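Local atomic coordinates of alpha-rhamnosidase (Dictyoglomus thermophilum, PDB entry 6I60), a protein that probably hydrolyses terminal non-reducing alpha-L-rhamnose residues in alpha-L-rhamnosides, as a glycoside hydrolase with an alpha-helical catalytic domain and several beta domains. Residues A[224-229]-A[530-535]. Sequence-based numbering, arbitrary orientation.
Sequences KKRVLY and YLNDIR
A buried salt bridge between R226 and D533 joins two domains, reaching from an inner strand of a mixed beta sheet in the N-terminal rhamnosidase domain to the last turns of a helix in the six-hairpin glycosidase domain. Strand 226-228 and helix 530-535 run nearly antiparallel, at 161°, yet their axes stay 11.2 Å apart, a gap that one long arginine spans. The chain of R226 runs extended and then bends at chi3 (50°), which brings its guanidinium against the helix, where NH2 lies 2.9 Å from D533 OD1. The two charged planes are turned 45° to each other, an oblique pairing. Beside it, the guanidinium stands almost perpendicular to the N532 amide, and its NH1 meets N532 CB at 3.4 Å. R535 brings a like charge over one face, its NH2 4.0 Å from R226 NH2, but D536 and E340 also pair with R226, and E340 accepts a bond from N532 ND2; D533 is shared with K529 through OD2. With an alanine at R226, D536 and E340 would probably lose this positive partner, D533 would be left with K529, and a gap would open between strand and helix. Strands 189-199 and 336-338 flank the strand in its sheet, V227 packing on the first and bonding through its backbone to the second, while L531 and I534 turn the helix's other side toward helix 564-576.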
loop_
_atom_site.group_PDB
_atom_site.type_symbol
_atom_site.label_atom_id
_atom_site.label_comp_id
_atom_site.label_asym_id
_atom_site.label_seq_id
_atom_site.Cartn_x
_atom_site.Cartn_y
_atom_site.Cartn_z
ATOM N N LYS A 224 16.897 -1.619 13.574
ATOM C CA LYS A 224 17.576 -2.465 14.548
ATOM C C LYS A 224 17.290 -3.942 14.302
ATOM O O LYS A 224 18.095 -4.799 14.684
ATOM C CB LYS A 224 17.160 -2.072 15.965
ATOM C CG LYS A 224 18.041 -1.008 16.599
ATOM C CD LYS A 224 17.520 -0.611 17.971
ATOM C CE LYS A 224 18.451 0.377 18.652
ATOM N NZ LYS A 224 17.766 1.093 19.762
ATOM N N LYS A 225 16.162 -4.259 13.669
ATOM C CA LYS A 225 15.790 -5.642 13.401
ATOM C C LYS A 225 16.017 -6.061 11.956
ATOM O O LYS A 225 16.217 -7.252 11.695
ATOM C CB LYS A 225 14.319 -5.875 13.765
ATOM C CG LYS A 225 14.041 -5.884 15.261
ATOM C CD LYS A 225 13.541 -7.247 15.721
ATOM C CE LYS A 225 13.512 -7.350 17.240
ATOM N NZ LYS A 225 13.946 -8.694 17.722
ATOM N N ARG A 226 16.001 -5.120 11.013
ATOM C CA ARG A 226 16.174 -5.462 9.609
ATOM C C ARG A 226 16.446 -4.195 8.816
ATOM O O ARG A 226 15.852 -3.150 9.090
ATOM C CB ARG A 226 14.935 -6.178 9.058
ATOM C CG ARG A 226 14.612 -5.862 7.611
ATOM C CD ARG A 226 13.519 -6.773 7.107
ATOM N NE ARG A 226 12.400 -6.790 8.038
ATOM C CZ ARG A 226 11.135 -6.606 7.686
ATOM N NH1 ARG A 226 10.815 -6.397 6.416
ATOM N NH2 ARG A 226 10.190 -6.632 8.612
ATOM N N VAL A 227 17.349 -4.297 7.841
ATOM C CA VAL A 227 17.677 -3.203 6.934
ATOM C C VAL A 227 17.552 -3.725 5.510
ATOM O O VAL A 227 18.296 -4.628 5.111
ATOM C CB VAL A 227 19.091 -2.647 7.181
ATOM C CG1 VAL A 227 19.432 -1.587 6.142
ATOM C CG2 VAL A 227 19.207 -2.082 8.591
ATOM N N LEU A 228 16.617 -3.163 4.745
ATOM C CA LEU A 228 16.416 -3.579 3.363
ATOM C C LEU A 228 17.418 -2.869 2.462
ATOM O O LEU A 228 17.398 -1.639 2.352
ATOM C CB LEU A 228 14.990 -3.279 2.907
ATOM C CG LEU A 228 13.854 -3.618 3.869
ATOM C CD1 LEU A 228 12.576 -2.930 3.432
ATOM C CD2 LEU A 228 13.656 -5.122 3.941
ATOM N N TYR A 229 18.291 -3.638 1.817
ATOM C CA TYR A 229 19.235 -3.089 0.857
ATOM C C TYR A 229 18.674 -3.219 -0.554
ATOM O O TYR A 229 17.840 -4.083 -0.835
ATOM C CB TYR A 229 20.597 -3.784 0.955
ATOM C CG TYR A 229 20.629 -5.205 0.435
ATOM C CD1 TYR A 229 20.270 -6.271 1.248
ATOM C CD2 TYR A 229 21.035 -5.481 -0.866
ATOM C CE1 TYR A 229 20.301 -7.572 0.777
ATOM C CE2 TYR A 229 21.070 -6.776 -1.345
ATOM C CZ TYR A 229 20.702 -7.817 -0.519
ATOM O OH TYR A 229 20.736 -9.108 -0.992
ATOM N N TYR A 530 5.059 -5.220 4.580
ATOM C CA TYR A 530 4.511 -4.664 5.813
ATOM C C TYR A 530 4.175 -5.763 6.812
ATOM O O TYR A 530 4.321 -5.571 8.026
ATOM C CB TYR A 530 3.274 -3.819 5.510
ATOM C CG TYR A 530 2.778 -3.034 6.703
ATOM C CD1 TYR A 530 3.620 -2.163 7.384
ATOM C CD2 TYR A 530 1.470 -3.167 7.154
ATOM C CE1 TYR A 530 3.172 -1.441 8.479
ATOM C CE2 TYR A 530 1.014 -2.450 8.249
ATOM C CZ TYR A 530 1.869 -1.589 8.907
ATOM O OH TYR A 530 1.420 -0.876 9.996
ATOM N N LEU A 531 3.714 -6.917 6.321
ATOM C CA LEU A 531 3.467 -8.047 7.210
ATOM C C LEU A 531 4.747 -8.495 7.899
ATOM O O LEU A 531 4.710 -8.945 9.051
ATOM C CB LEU A 531 2.844 -9.204 6.430
ATOM C CG LEU A 531 1.322 -9.171 6.293
ATOM C CD1 LEU A 531 0.821 -10.391 5.534
ATOM C CD2 LEU A 531 0.669 -9.078 7.664
ATOM N N ASN A 532 5.885 -8.379 7.214
ATOM C CA ASN A 532 7.161 -8.649 7.865
ATOM C C ASN A 532 7.458 -7.608 8.935
ATOM O O ASN A 532 8.018 -7.936 9.987
ATOM C CB ASN A 532 8.284 -8.687 6.828
ATOM C CG ASN A 532 8.305 -9.980 6.039
ATOM O OD1 ASN A 532 7.812 -11.012 6.496
ATOM N ND2 ASN A 532 8.881 -9.931 4.845
ATOM N N ASP A 533 7.101 -6.344 8.679
ATOM C CA ASP A 533 7.339 -5.291 9.662
ATOM C C ASP A 533 6.576 -5.560 10.952
ATOM O O ASP A 533 7.093 -5.325 12.050
ATOM C CB ASP A 533 6.947 -3.931 9.084
ATOM C CG ASP A 533 7.876 -3.477 7.974
ATOM O OD1 ASP A 533 8.919 -4.132 7.763
ATOM O OD2 ASP A 533 7.560 -2.466 7.310
ATOM N N ILE A 534 5.340 -6.051 10.836
ATOM C CA ILE A 534 4.577 -6.430 12.019
ATOM C C ILE A 534 5.228 -7.619 12.711
ATOM O O ILE A 534 5.268 -7.694 13.945
ATOM C CB ILE A 534 3.116 -6.722 11.632
ATOM C CG1 ILE A 534 2.472 -5.471 11.032
ATOM C CG2 ILE A 534 2.325 -7.216 12.831
ATOM C CD1 ILE A 534 1.590 -5.755 9.841
ATOM N N ARG A 535 5.760 -8.561 11.929
ATOM C CA ARG A 535 6.461 -9.702 12.508
ATOM C C ARG A 535 7.734 -9.263 13.221
ATOM O O ARG A 535 8.101 -9.832 14.257
ATOM C CB ARG A 535 6.775 -10.724 11.415
ATOM C CG ARG A 535 7.397 -12.014 11.918
ATOM C CD ARG A 535 8.351 -12.592 10.887
ATOM N NE ARG A 535 9.370 -11.627 10.480
ATOM C CZ ARG A 535 9.848 -11.519 9.243
ATOM N NH1 ARG A 535 9.397 -12.321 8.287
ATOM N NH2 ARG A 535 10.776 -10.613 8.963
#